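Local coordinates for putative lipoprotein (Parabacteroides distasonis ATCC 8503, PDB 3JX8), which is of unknown function but is probably a surface lipoprotein with a role in cell adhesion or lipid binding, at residues 98-103 with 121-126; 116-121 with 137-142; 131-136 with 152-157; 144-149 with 164-169; 175-180 with 193-198. One frame throughout, in Å; residues are numbered along the deposited sequence.

Contact 1: 98-103 with 121-126; sequences LKELNT and EINMAG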
# COMPACT_ATOMS: atom_id res chain seq x y z
N LEU A 98 23.61 -4.26 11.18
CA LEU A 98 22.54 -3.39 10.69
C LEU A 98 21.21 -4.09 10.87
O LEU A 98 20.88 -5.01 10.12
CB LEU A 98 22.76 -3.05 9.22
CG LEU A 98 21.70 -2.16 8.55
CD1 LEU A 98 21.62 -0.76 9.23
CD2 LEU A 98 22.04 -2.07 7.09
N LYS A 99 20.48 -3.67 11.88
CA LYS A 99 19.19 -4.25 12.19
C LYS A 99 18.11 -3.60 11.38
O LYS A 99 17.14 -4.25 11.04
CB LYS A 99 18.84 -4.06 13.66
CG LYS A 99 19.84 -4.61 14.63
CD LYS A 99 19.33 -4.49 16.06
CE LYS A 99 20.33 -5.07 17.05
NZ LYS A 99 19.70 -5.18 18.41
N GLU A 100 18.26 -2.31 11.10
CA GLU A 100 17.24 -1.58 10.38
C GLU A 100 17.78 -0.44 9.51
O GLU A 100 18.52 0.44 9.98
CB GLU A 100 16.19 -1.04 11.34
CG GLU A 100 15.00 -0.53 10.64
CD GLU A 100 13.96 -0.02 11.57
OE1 GLU A 100 13.73 -0.68 12.59
OE2 GLU A 100 13.35 1.04 11.29
N LEU A 101 17.39 -0.50 8.24
CA LEU A 101 17.68 0.49 7.23
C LEU A 101 16.36 1.18 6.83
O LEU A 101 15.39 0.53 6.42
CB LEU A 101 18.27 -0.17 6.00
CG LEU A 101 18.49 0.78 4.81
CD1 LEU A 101 19.49 1.87 5.20
CD2 LEU A 101 18.96 0.01 3.55
N ASN A 102 16.37 2.50 6.92
CA ASN A 102 15.29 3.34 6.46
C ASN A 102 15.92 4.23 5.44
O ASN A 102 16.72 5.09 5.78
CB ASN A 102 14.70 4.13 7.62
CG ASN A 102 13.95 3.23 8.60
OD1 ASN A 102 12.95 2.62 8.24
ND2 ASN A 102 14.45 3.11 9.82
N THR A 103 15.60 3.97 4.18
CA THR A 103 16.14 4.71 3.08
C THR A 103 15.00 5.35 2.25
O THR A 103 13.94 4.72 2.02
CB THR A 103 17.04 3.81 2.23
OG1 THR A 103 17.70 4.61 1.26
CG2 THR A 103 16.29 2.71 1.54
N GLU A 121 15.90 -5.62 8.89
CA GLU A 121 14.73 -4.97 8.28
C GLU A 121 15.14 -3.84 7.35
O GLU A 121 15.81 -2.88 7.77
CB GLU A 121 13.85 -4.40 9.38
CG GLU A 121 12.57 -3.78 8.89
CD GLU A 121 11.71 -3.28 10.01
OE1 GLU A 121 11.50 -4.04 10.98
OE2 GLU A 121 11.25 -2.14 9.95
N ILE A 122 14.76 -3.96 6.08
CA ILE A 122 14.99 -2.93 5.06
C ILE A 122 13.68 -2.22 4.72
O ILE A 122 12.70 -2.88 4.31
CB ILE A 122 15.54 -3.54 3.78
CG1 ILE A 122 16.83 -4.29 4.08
CG2 ILE A 122 15.84 -2.48 2.74
CD1 ILE A 122 17.55 -4.65 2.86
N ASN A 123 13.65 -0.90 4.90
CA ASN A 123 12.48 -0.07 4.57
C ASN A 123 12.92 1.01 3.58
O ASN A 123 13.77 1.84 3.89
CB ASN A 123 11.91 0.59 5.81
CG ASN A 123 11.47 -0.41 6.88
OD1 ASN A 123 10.65 -1.30 6.63
ND2 ASN A 123 11.99 -0.25 8.08
N MSE A 124 12.37 0.95 2.38
CA MSE A 124 12.62 1.94 1.34
C MSE A 124 11.36 2.69 0.86
O MSE A 124 10.33 2.07 0.59
CB MSE A 124 13.22 1.26 0.15
CG MSE A 124 12.86 1.99 -1.20
SE MSE A 124 14.46 1.86 -2.14
CE MSE A 124 15.13 3.73 -1.84
N ALA A 125 11.44 4.02 0.75
CA ALA A 125 10.42 4.81 0.08
C ALA A 125 11.09 5.55 -1.08
O ALA A 125 12.13 6.19 -0.91
CB ALA A 125 9.75 5.78 1.06
N GLY A 126 10.51 5.43 -2.27
CA GLY A 126 10.96 6.15 -3.43
C GLY A 126 11.33 5.32 -4.65
O GLY A 126 10.93 4.16 -4.81
O HOH W 1 10.28 -0.16 11.52
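Strands 100-104 and 120-125 are parallel neighbours on one face of a right-handed beta-helix, the fold of the pectate-lyase-like clan. Glu100 pairs with Glu121, Leu101 with Ile122, Asn102 with Asn123 and Thr103 with Met124. Five backbone hydrogen bonds join the strands, among them Asn123 N to Leu101 O at 2.7 Å. Leu101, Ile122, Thr103 and Met124 share one face of the sheet. Leu101 CD2 meets Ile122 CG2 at 4.1 Å. Thr103 CG2 lies between its own backbone N and carbonyl carbon, and from there reaches both CB and CE of selenomethionine Met124. The other face carries a polar ladder. Glu100 and Glu121 run side by side with their carboxylates stacked, the planes 12° apart. Each is held by the asparagine two residues on: Asn102 ND2 donates to Glu100 OE2 at 2.8 Å, and Asn123 ND2 donates to Glu121 OE2 at 2.8 Å. These amide donors probably ease the repulsion between the stacked carboxylates. The two amides also lie side by side, continuing a ladder that Asn123 OD1 extends to Asn144. Across the strands, Asn123 ND2 donates to Asn102 OD1 at 3.0 Å, with the donor tilted 35° from the carbonyl plane.

Contact 2: 116-121 with 137-142; sequences KVNRME and KGYKLE
Segments 116-121 and 137-142 run parallel and in register through a corner of the beta-helix, with five backbone hydrogen bonds between them. Both segments turn here, at Asn118-Arg119 and at Gly138-Tyr139, so two successive coils stack at the same bend. The bonds continue through the turn: Tyr139 N donates to Val117 O at 3.2 Å, and Lys140 N to Asn118 O at 2.8 Å. Gly138 sits close against Val117, its CA 3.1 Å from Val117 O in a CA-H...O contact.

On the outside, Tyr139 CG is anti to the backbone N (chi1 175°), and the ring stands beside Asn118 and Arg119. Asn118 O lies at the ring edge, in its plane. Arg119 runs alongside the tyrosine, extended from CG to NE, with NE 3.8 Å from Tyr139 CE2. The guanidinium and ring planes are 72° apart, so the two groups do not stack flat. Tyr139 CD2 lies over one face of the guanidinium.

Inside, selenomethionine Met120 and Leu141 lie side by side. Leu141 CD1 touches Met120 CB, CG and SE, each at 3.9 Å. Leu158 of the next coil packs on Val117 and Leu141.

Beyond the corner, the carboxylates of Glu121 and Glu142 stack with planes 9° apart. Asn144 ND2 binds Glu142 OE2, and Glu121 OE2 is held by Asn123. Water 3 bridges the other two oxygens, donating to Glu121 OE1 at 3.1 Å and to Glu142 OE1 at 2.8 Å.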
# COMPACT_ATOMS: atom_id res chain seq x y z
N LYS A 116 26.07 -11.93 7.84
CA LYS A 116 25.32 -12.78 8.74
C LYS A 116 24.28 -11.92 9.45
O LYS A 116 24.61 -10.87 9.96
CB LYS A 116 26.28 -13.44 9.74
CG LYS A 116 25.58 -14.17 10.88
CD LYS A 116 26.53 -15.11 11.62
CE LYS A 116 26.05 -15.43 13.06
NZ LYS A 116 27.13 -16.17 13.85
N VAL A 117 23.01 -12.33 9.46
CA VAL A 117 21.96 -11.53 10.09
C VAL A 117 21.20 -12.33 11.13
O VAL A 117 20.97 -13.53 10.97
CB VAL A 117 20.92 -10.97 9.07
CG1 VAL A 117 21.60 -10.13 7.98
CG2 VAL A 117 20.12 -12.08 8.45
N ASN A 118 20.79 -11.64 12.18
CA ASN A 118 19.80 -12.13 13.10
C ASN A 118 18.45 -11.62 12.57
O ASN A 118 17.75 -12.36 11.88
CB ASN A 118 20.12 -11.66 14.51
CG ASN A 118 19.04 -12.02 15.50
OD1 ASN A 118 18.19 -12.88 15.26
ND2 ASN A 118 19.07 -11.34 16.64
N ARG A 119 18.10 -10.37 12.86
CA ARG A 119 16.99 -9.71 12.17
C ARG A 119 17.47 -8.50 11.44
O ARG A 119 17.96 -7.56 12.06
CB ARG A 119 15.89 -9.27 13.13
CG ARG A 119 15.10 -10.45 13.61
CD ARG A 119 14.16 -10.09 14.75
NE ARG A 119 13.87 -11.29 15.56
CZ ARG A 119 14.59 -11.70 16.60
NH1 ARG A 119 15.65 -11.01 17.03
NH2 ARG A 119 14.24 -12.81 17.25
N MSE A 120 17.31 -8.52 10.12
CA MSE A 120 17.55 -7.36 9.29
C MSE A 120 16.24 -6.88 8.63
O MSE A 120 15.58 -7.63 7.88
CB MSE A 120 18.62 -7.64 8.24
CG MSE A 120 18.96 -6.38 7.41
SE MSE A 120 20.20 -6.74 5.99
CE MSE A 120 21.83 -6.45 7.05
N GLU A 121 15.90 -5.62 8.89
CA GLU A 121 14.73 -4.97 8.28
C GLU A 121 15.14 -3.84 7.35
O GLU A 121 15.81 -2.88 7.77
CB GLU A 121 13.85 -4.40 9.38
CG GLU A 121 12.57 -3.78 8.89
CD GLU A 121 11.71 -3.28 10.01
OE1 GLU A 121 11.50 -4.04 10.98
OE2 GLU A 121 11.25 -2.14 9.95
N LYS A 137 22.83 -14.62 5.23
CA LYS A 137 22.50 -15.86 5.90
C LYS A 137 22.09 -15.57 7.33
O LYS A 137 22.72 -14.76 7.99
CB LYS A 137 23.71 -16.77 5.86
CG LYS A 137 23.59 -18.06 6.62
CD LYS A 137 24.80 -18.99 6.32
CE LYS A 137 24.62 -20.39 6.93
NZ LYS A 137 25.93 -21.15 7.00
N GLY A 138 21.03 -16.21 7.80
CA GLY A 138 20.58 -16.00 9.17
C GLY A 138 19.10 -16.23 9.41
O GLY A 138 18.42 -16.98 8.69
N TYR A 139 18.58 -15.57 10.45
CA TYR A 139 17.25 -15.85 10.93
C TYR A 139 16.14 -15.17 10.12
O TYR A 139 15.29 -15.84 9.57
CB TYR A 139 17.14 -15.52 12.40
CG TYR A 139 15.75 -15.65 12.97
CD1 TYR A 139 15.18 -16.90 13.18
CD2 TYR A 139 15.01 -14.52 13.32
CE1 TYR A 139 13.90 -17.03 13.73
CE2 TYR A 139 13.74 -14.63 13.86
CZ TYR A 139 13.19 -15.89 14.06
OH TYR A 139 11.92 -15.98 14.59
N LYS A 140 16.17 -13.84 10.06
CA LYS A 140 15.09 -13.11 9.42
C LYS A 140 15.54 -11.89 8.61
O LYS A 140 16.32 -11.06 9.09
CB LYS A 140 14.06 -12.70 10.47
CG LYS A 140 12.92 -11.91 9.87
CD LYS A 140 11.67 -11.90 10.72
CE LYS A 140 10.51 -11.17 9.94
NZ LYS A 140 9.13 -11.55 10.46
N LEU A 141 15.08 -11.83 7.36
CA LEU A 141 15.18 -10.64 6.53
C LEU A 141 13.77 -10.12 6.20
O LEU A 141 12.88 -10.87 5.74
CB LEU A 141 15.92 -10.92 5.24
CG LEU A 141 16.09 -9.73 4.26
CD1 LEU A 141 16.91 -8.57 4.87
CD2 LEU A 141 16.70 -10.22 2.93
N GLU A 142 13.57 -8.82 6.39
CA GLU A 142 12.33 -8.15 6.00
C GLU A 142 12.66 -7.04 5.01
O GLU A 142 13.55 -6.22 5.26
CB GLU A 142 11.67 -7.61 7.24
CG GLU A 142 10.27 -7.19 7.05
CD GLU A 142 9.58 -6.80 8.34
OE1 GLU A 142 9.60 -7.60 9.30
OE2 GLU A 142 8.98 -5.70 8.39
O HOH W 2 10.98 -13.17 16.01
O HOH W 3 11.28 -7.09 11.47

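Contact 3: 131-136 with 152-157; sequences ELRGPV and IAKDIQ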
# COMPACT_ATOMS: atom_id res chain seq x y z
N GLU A 131 20.34 -3.12 -2.91
CA GLU A 131 20.87 -4.39 -3.40
C GLU A 131 21.72 -5.08 -2.37
O GLU A 131 22.76 -4.56 -1.94
CB GLU A 131 21.72 -4.17 -4.64
CG GLU A 131 21.04 -3.34 -5.68
CD GLU A 131 21.78 -3.35 -7.01
OE1 GLU A 131 22.84 -4.03 -7.14
OE2 GLU A 131 21.27 -2.68 -7.94
N LEU A 132 21.27 -6.26 -1.95
CA LEU A 132 22.04 -7.14 -1.11
C LEU A 132 22.74 -8.10 -2.06
O LEU A 132 22.18 -9.12 -2.45
CB LEU A 132 21.15 -7.86 -0.09
CG LEU A 132 20.25 -6.94 0.73
CD1 LEU A 132 19.46 -7.71 1.81
CD2 LEU A 132 21.04 -5.83 1.33
N ARG A 133 23.93 -7.73 -2.49
CA ARG A 133 24.65 -8.51 -3.49
C ARG A 133 25.37 -9.68 -2.89
O ARG A 133 25.54 -10.69 -3.55
CB ARG A 133 25.66 -7.65 -4.24
CG ARG A 133 25.00 -6.52 -4.99
CD ARG A 133 26.01 -5.70 -5.74
NE ARG A 133 25.36 -4.73 -6.62
CZ ARG A 133 25.99 -3.73 -7.26
NH1 ARG A 133 27.30 -3.54 -7.10
NH2 ARG A 133 25.31 -2.90 -8.05
N GLY A 134 25.81 -9.55 -1.66
CA GLY A 134 26.57 -10.63 -1.03
C GLY A 134 25.64 -11.67 -0.47
O GLY A 134 24.43 -11.44 -0.35
N PRO A 135 26.19 -12.83 -0.10
CA PRO A 135 25.38 -13.84 0.58
C PRO A 135 24.87 -13.35 1.91
O PRO A 135 25.65 -12.85 2.72
CB PRO A 135 26.35 -15.01 0.77
CG PRO A 135 27.49 -14.74 -0.13
CD PRO A 135 27.56 -13.28 -0.33
N VAL A 136 23.56 -13.44 2.11
CA VAL A 136 22.95 -13.09 3.39
C VAL A 136 22.49 -14.40 3.97
O VAL A 136 21.83 -15.18 3.29
CB VAL A 136 21.77 -12.14 3.22
CG1 VAL A 136 21.05 -11.88 4.55
CG2 VAL A 136 22.26 -10.85 2.57
N ILE A 152 16.56 -5.80 -4.36
CA ILE A 152 17.00 -7.10 -4.85
C ILE A 152 17.96 -7.72 -3.85
O ILE A 152 18.92 -7.08 -3.42
CB ILE A 152 17.65 -7.06 -6.27
CG1 ILE A 152 18.15 -8.47 -6.63
CG2 ILE A 152 18.79 -6.09 -6.34
CD1 ILE A 152 18.28 -8.77 -8.14
N ALA A 153 17.69 -8.96 -3.45
CA ALA A 153 18.60 -9.73 -2.60
C ALA A 153 19.04 -10.90 -3.44
O ALA A 153 18.24 -11.80 -3.73
CB ALA A 153 17.92 -10.18 -1.32
N LYS A 154 20.30 -10.90 -3.83
CA LYS A 154 20.82 -11.86 -4.80
C LYS A 154 21.18 -13.23 -4.27
O LYS A 154 21.31 -14.16 -5.05
CB LYS A 154 22.03 -11.28 -5.51
CG LYS A 154 21.67 -10.06 -6.34
CD LYS A 154 22.81 -9.62 -7.24
CE LYS A 154 22.30 -8.59 -8.27
NZ LYS A 154 23.41 -7.78 -8.87
N ASP A 155 21.29 -13.40 -2.97
CA ASP A 155 21.81 -14.66 -2.45
C ASP A 155 21.49 -14.77 -0.98
O ASP A 155 22.30 -14.37 -0.12
CB ASP A 155 23.33 -14.67 -2.68
CG ASP A 155 24.03 -15.96 -2.24
OD1 ASP A 155 23.41 -16.90 -1.71
OD2 ASP A 155 25.26 -15.98 -2.42
N ILE A 156 20.32 -15.32 -0.68
CA ILE A 156 19.85 -15.41 0.70
C ILE A 156 19.72 -16.85 1.12
O ILE A 156 19.43 -17.73 0.31
CB ILE A 156 18.51 -14.63 0.92
CG1 ILE A 156 17.31 -15.37 0.30
CG2 ILE A 156 18.66 -13.14 0.44
CD1 ILE A 156 16.02 -14.53 0.16
N GLN A 157 19.93 -17.05 2.41
CA GLN A 157 19.76 -18.32 3.10
C GLN A 157 19.21 -17.97 4.47
O GLN A 157 19.96 -17.57 5.37
CB GLN A 157 21.09 -19.06 3.20
CG GLN A 157 20.91 -20.50 3.58
CD GLN A 157 22.21 -21.24 3.89
OE1 GLN A 157 23.30 -20.72 3.69
NE2 GLN A 157 22.08 -22.45 4.39
O HOH W 4 23.32 -5.23 -9.22
O HOH W 5 21.72 -11.50 -1.05
O HOH W 6 26.56 -13.97 -3.81
O HOH W 7 23.11 -16.61 1.28
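Glu131 crosses Ile152 obliquely on the outer face of two paired strands. Its CB lies 3.9 Å from Ile152 CG2. CG comes closer, 3.6 Å from the same methyl, and CD is still near it. CG is anti to the carbonyl carbon (chi1 -50°), and the chain runs extended from there to a carboxylate that turns to Arg133, two residues on. OE1 takes both Arg133 NE, at 2.7 Å, and Arg133 NH2, at 2.9 Å. This is a side-on salt bridge in which two nitrogens grip one oxygen. OE1 lies in the guanidinium plane, while NH2 comes from above the carboxylate plane. Lys154 NZ approaches OE1 from the neighbouring segment but stays 4.2 Å away, beyond a salt bridge. The cluster thus gathers one acid and two bases, and the negative charge probably eases the closeness of the lysine and the arginine.

Leu132 CB meets Ala153 CB on the other side of the sheet; past the corner Val136 CB comes near Ile156 CG2. Leu132 N donates to Ile152 O, and Lys154 N to Leu132 O.

The register then slips by one residue, and the two segments part at the corner. Water 5 bridges them, donating to Leu132 O and Gly134 O and accepting from Asp155 N. Pro135 leans on Asp155, its CG 3.4 Å from OD2. The ladder resumes where Val136 N donates to Asp155 O at 2.7 Å. Two short parallel ladders with a water-bridged bend between them form one corner between stacked coils of a beta-helix.

Contact 4: 144-149 with 164-169; sequences NMAGSG and SLASSG. With SO4 (sulfate ion), chain G.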
# COMPACT_ATOMS: atom_id res chain seq x y z
N ASN A 144 10.75 -4.12 2.94
CA ASN A 144 9.56 -3.36 2.78
C ASN A 144 9.83 -2.20 1.88
O ASN A 144 10.85 -1.48 2.05
CB ASN A 144 9.12 -2.86 4.12
CG ASN A 144 8.92 -3.99 5.10
OD1 ASN A 144 8.37 -5.04 4.73
ND2 ASN A 144 9.40 -3.81 6.32
N MSE A 145 8.94 -2.00 0.92
CA MSE A 145 9.03 -0.80 0.12
C MSE A 145 7.70 -0.15 -0.30
O MSE A 145 6.64 -0.83 -0.44
CB MSE A 145 9.91 -1.04 -1.07
CG MSE A 145 9.37 -1.94 -2.11
SE MSE A 145 10.27 -1.36 -3.77
CE MSE A 145 9.39 0.37 -4.03
N ALA A 146 7.75 1.18 -0.42
CA ALA A 146 6.63 1.96 -0.92
C ALA A 146 7.21 2.88 -1.97
O ALA A 146 7.99 3.82 -1.68
CB ALA A 146 5.93 2.74 0.21
N GLY A 147 6.86 2.60 -3.22
CA GLY A 147 7.28 3.45 -4.31
C GLY A 147 7.49 2.67 -5.57
O GLY A 147 7.04 1.54 -5.69
N SER A 148 8.19 3.32 -6.51
CA SER A 148 8.44 2.78 -7.82
C SER A 148 9.83 2.16 -7.97
O SER A 148 10.17 1.63 -9.02
CB SER A 148 8.27 3.89 -8.86
OG SER A 148 9.27 4.88 -8.66
N GLY A 149 10.64 2.25 -6.94
CA GLY A 149 11.98 1.68 -7.03
C GLY A 149 12.02 0.18 -6.82
O GLY A 149 11.02 -0.53 -7.02
N SER A 164 7.04 -6.88 1.69
CA SER A 164 5.84 -6.10 1.46
C SER A 164 6.15 -4.93 0.54
O SER A 164 7.07 -4.13 0.80
CB SER A 164 5.30 -5.56 2.76
OG SER A 164 5.13 -6.62 3.66
N LEU A 165 5.37 -4.83 -0.52
CA LEU A 165 5.54 -3.85 -1.57
C LEU A 165 4.25 -3.05 -1.68
O LEU A 165 3.17 -3.62 -1.88
CB LEU A 165 5.80 -4.60 -2.88
CG LEU A 165 5.78 -3.86 -4.21
CD1 LEU A 165 6.57 -2.58 -4.16
CD2 LEU A 165 6.33 -4.82 -5.28
N ALA A 166 4.33 -1.73 -1.47
CA ALA A 166 3.20 -0.83 -1.76
C ALA A 166 3.58 -0.09 -3.03
O ALA A 166 4.75 0.30 -3.22
CB ALA A 166 2.92 0.16 -0.60
N SER A 167 2.60 0.11 -3.89
CA SER A 167 2.77 0.87 -5.13
C SER A 167 3.35 0.03 -6.26
O SER A 167 3.09 -1.17 -6.33
CB SER A 167 3.53 2.19 -4.91
OG SER A 167 3.17 3.15 -5.90
N SER A 168 4.11 0.65 -7.15
CA SER A 168 4.38 0.09 -8.47
C SER A 168 5.75 -0.55 -8.66
O SER A 168 6.05 -1.03 -9.75
CB SER A 168 4.21 1.20 -9.53
OG SER A 168 5.15 2.24 -9.28
N GLY A 169 6.57 -0.54 -7.62
CA GLY A 169 7.93 -1.04 -7.73
C GLY A 169 8.09 -2.56 -7.82
O GLY A 169 7.17 -3.31 -8.21
S SO4 G . 7.71 7.21 -5.92
O1 SO4 G . 7.68 7.15 -4.44
O2 SO4 G . 8.24 8.50 -6.32
O3 SO4 G . 8.60 6.15 -6.40
O4 SO4 G . 6.33 7.10 -6.47
O HOH W 8 7.05 -7.29 5.31
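Met145 and Leu165 lie side by side and point the same way on the inner face of strands 140-146 and 160-166. Selenomethionine Met145 has CG between its backbone N and carbonyl carbon (chi1 70°), and this CG meets Leu165 CD1 at 3.5 Å. SE is 3.9 Å from the same methyl. The chain bends at chi3, and CE comes to 4.2 Å from Gly169 CA. Ile171, on a strand of another face of the helix, packs on both side chains.

Ala146 CB and Ala166 CB touch on the other face, 4.0 Å apart. The second subunit packs against them there, with its Ala205 on Ala146 and its Ala185 on Ala166. On this face too, Asn144 OD1 and Ser164 OG are bridged by water 8, while Glu142 and Asn123 hold the ND2 group.

Past the strands the turns Gly147-Ser148-Gly149 and Ser167-Ser168-Gly169 stack. Gly147 N donates to Ala166 O, and Gly169 N gives a weak bond to Gly147 O. Ser168 OG sits 3.6 Å from Ser148 CB. Ser148 holds a sulfate, probably from the crystallisation liquor: its N and its OG both donate to O3, OG at 2.7 Å. Gly169 CA lies close to Gly149 O, at 3.2 Å.

Parallel strands in register, each followed by a tight glycine- and serine-rich turn, are the stacked coils of a beta-helix, here with a small-residue face at the dimer interface.

Contact 5: 175-180 with 193-198; sequences GTVDRA and FDCQAR. With SO4 (sulfate ion), chain I.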
# COMPACT_ATOMS: atom_id res chain seq x y z
N GLY A 175 17.50 -17.32 -3.66
CA GLY A 175 18.15 -18.15 -2.65
C GLY A 175 17.26 -19.24 -2.10
O GLY A 175 16.50 -19.87 -2.84
N THR A 176 17.35 -19.42 -0.79
CA THR A 176 16.58 -20.42 -0.05
C THR A 176 16.08 -19.83 1.25
O THR A 176 16.81 -19.08 1.93
CB THR A 176 17.47 -21.60 0.34
OG1 THR A 176 17.88 -22.25 -0.85
CG2 THR A 176 16.71 -22.65 1.16
N VAL A 177 14.84 -20.16 1.60
CA VAL A 177 14.22 -19.71 2.84
C VAL A 177 13.28 -20.80 3.31
O VAL A 177 12.73 -21.56 2.50
CB VAL A 177 13.44 -18.37 2.65
CG1 VAL A 177 12.41 -18.49 1.55
CG2 VAL A 177 12.76 -17.95 3.95
N ASP A 178 13.12 -20.92 4.62
CA ASP A 178 12.21 -21.90 5.18
C ASP A 178 10.77 -21.38 5.04
O ASP A 178 9.95 -22.02 4.38
CB ASP A 178 12.55 -22.22 6.62
CG ASP A 178 11.70 -23.35 7.17
OD1 ASP A 178 11.70 -24.45 6.60
OD2 ASP A 178 11.02 -23.14 8.19
N ARG A 179 10.49 -20.24 5.66
CA ARG A 179 9.17 -19.60 5.55
C ARG A 179 9.27 -18.23 4.92
O ARG A 179 10.14 -17.44 5.31
CB ARG A 179 8.49 -19.47 6.90
CG ARG A 179 8.18 -20.84 7.51
CD ARG A 179 7.49 -20.74 8.84
NE ARG A 179 8.33 -19.97 9.73
CZ ARG A 179 7.93 -19.40 10.87
NH1 ARG A 179 6.68 -19.53 11.29
NH2 ARG A 179 8.82 -18.71 11.59
N ALA A 180 8.38 -17.97 3.96
CA ALA A 180 8.33 -16.72 3.23
C ALA A 180 6.92 -16.14 3.27
O ALA A 180 5.89 -16.86 3.20
CB ALA A 180 8.75 -16.92 1.76
N PHE A 193 10.75 -16.55 -8.07
CA PHE A 193 10.83 -17.89 -8.64
C PHE A 193 12.13 -18.61 -8.28
O PHE A 193 12.13 -19.82 -8.19
CB PHE A 193 10.73 -17.88 -10.18
CG PHE A 193 9.32 -17.95 -10.74
CD1 PHE A 193 8.29 -18.63 -10.10
CD2 PHE A 193 9.06 -17.42 -12.01
CE1 PHE A 193 7.01 -18.69 -10.67
CE2 PHE A 193 7.78 -17.50 -12.58
CZ PHE A 193 6.77 -18.14 -11.91
N ASP A 194 13.25 -17.89 -8.12
CA ASP A 194 14.51 -18.54 -7.69
C ASP A 194 14.81 -18.36 -6.23
O ASP A 194 15.97 -18.43 -5.80
CB ASP A 194 15.69 -18.06 -8.53
CG ASP A 194 15.51 -18.38 -9.99
OD1 ASP A 194 14.95 -19.48 -10.33
OD2 ASP A 194 15.93 -17.53 -10.81
N CYS A 195 13.75 -18.14 -5.46
CA CYS A 195 13.85 -18.16 -4.03
C CYS A 195 13.05 -19.34 -3.57
O CYS A 195 11.84 -19.28 -3.52
CB CYS A 195 13.35 -16.88 -3.41
SG CYS A 195 13.34 -16.98 -1.63
N GLN A 196 13.73 -20.43 -3.24
CA GLN A 196 13.06 -21.65 -2.85
C GLN A 196 12.59 -21.61 -1.40
O GLN A 196 13.39 -21.65 -0.47
CB GLN A 196 13.97 -22.86 -3.06
CG GLN A 196 13.29 -24.18 -2.86
CD GLN A 196 14.28 -25.32 -2.74
OE1 GLN A 196 14.43 -26.11 -3.65
NE2 GLN A 196 14.99 -25.38 -1.63
N ALA A 197 11.28 -21.54 -1.23
CA ALA A 197 10.63 -21.55 0.07
C ALA A 197 10.03 -22.92 0.34
O ALA A 197 9.47 -23.56 -0.56
CB ALA A 197 9.54 -20.53 0.11
N ARG A 198 10.11 -23.37 1.59
CA ARG A 198 9.35 -24.55 1.98
C ARG A 198 7.86 -24.19 2.11
O ARG A 198 7.02 -24.86 1.53
CB ARG A 198 9.89 -25.17 3.27
CG ARG A 198 9.12 -26.42 3.68
CD ARG A 198 9.75 -27.10 4.90
NE ARG A 198 9.69 -26.22 6.07
CZ ARG A 198 8.67 -26.11 6.92
NH1 ARG A 198 7.57 -26.85 6.79
NH2 ARG A 198 8.74 -25.23 7.92
S SO4 I . 5.64 -26.63 9.99
O1 SO4 I . 4.70 -26.53 8.89
O2 SO4 I . 5.73 -25.35 10.68
O3 SO4 I . 5.21 -27.70 10.87
O4 SO4 I . 6.94 -27.02 9.48
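Asp178 CG is anti to its backbone N (chi1 -174°), and Arg198 CG is likewise anti to its own (chi1 -179°). The two side chains lie side by side, pointing the same way. Arg198 then bends at chi3 (63°), which places NE beside the carboxylate. NE donates to Asp178 OD1 at 2.7 Å in a nearly straight bond, and NH2 donates to OD2 at 3.1 Å. This is a side-on, two-pronged salt bridge, one nitrogen to each oxygen. Both oxygens are met on their syn side, though somewhat out of the carboxylate plane. They lie close to the plane of the guanidinium.

The backbones beneath run parallel in the beta-helix. Gly175 N donates to Asp194 O, Gln196 N to Gly175 O, and Val177 N to Gln196 O at 2.9 Å. The ladder weakens at its end, where Arg198 N makes only weak bonds to Val177 O and Asp178 O.

On the inner face Ala180 CB, beyond the corner, meets Ala197 CB at 4.0 Å. In one of its two conformers, Val177 CG1 also comes to 3.6 Å from Cys195 SG and 3.8 Å from Ala197 CB.

A sulfate, probably from the crystallisation liquor, lies near the guanidinium. Its O4 takes weak bonds from Arg198 NH1 and NH2, and Lys199 NZ also binds the ion. The two-pronged bridge to Asp178 thus holds the guanidinium, while the sulfate marks a positively charged spot that Arg198 shares with Lys199.

From the N terminus, contact 1 closes the first loop by pairing 98-103 with 121-126. Contact 2 opens inside that loop, shares Glu121 with contact 1 and closes after it, so the two cross. Contact 3 opens before contact 2 closes and crosses it in turn. Contact 4 opens inside contact 3 and closes beyond it, so these cross too. Contact 5 follows in series after all of them. Contacts 1 and 4 lie on the same face, joined where Asn123 meets Asn144, and both touch the second subunit. Contacts 2, 3 and 5 tie corners of successive coils, with Ile156 linking contacts 3 and 5.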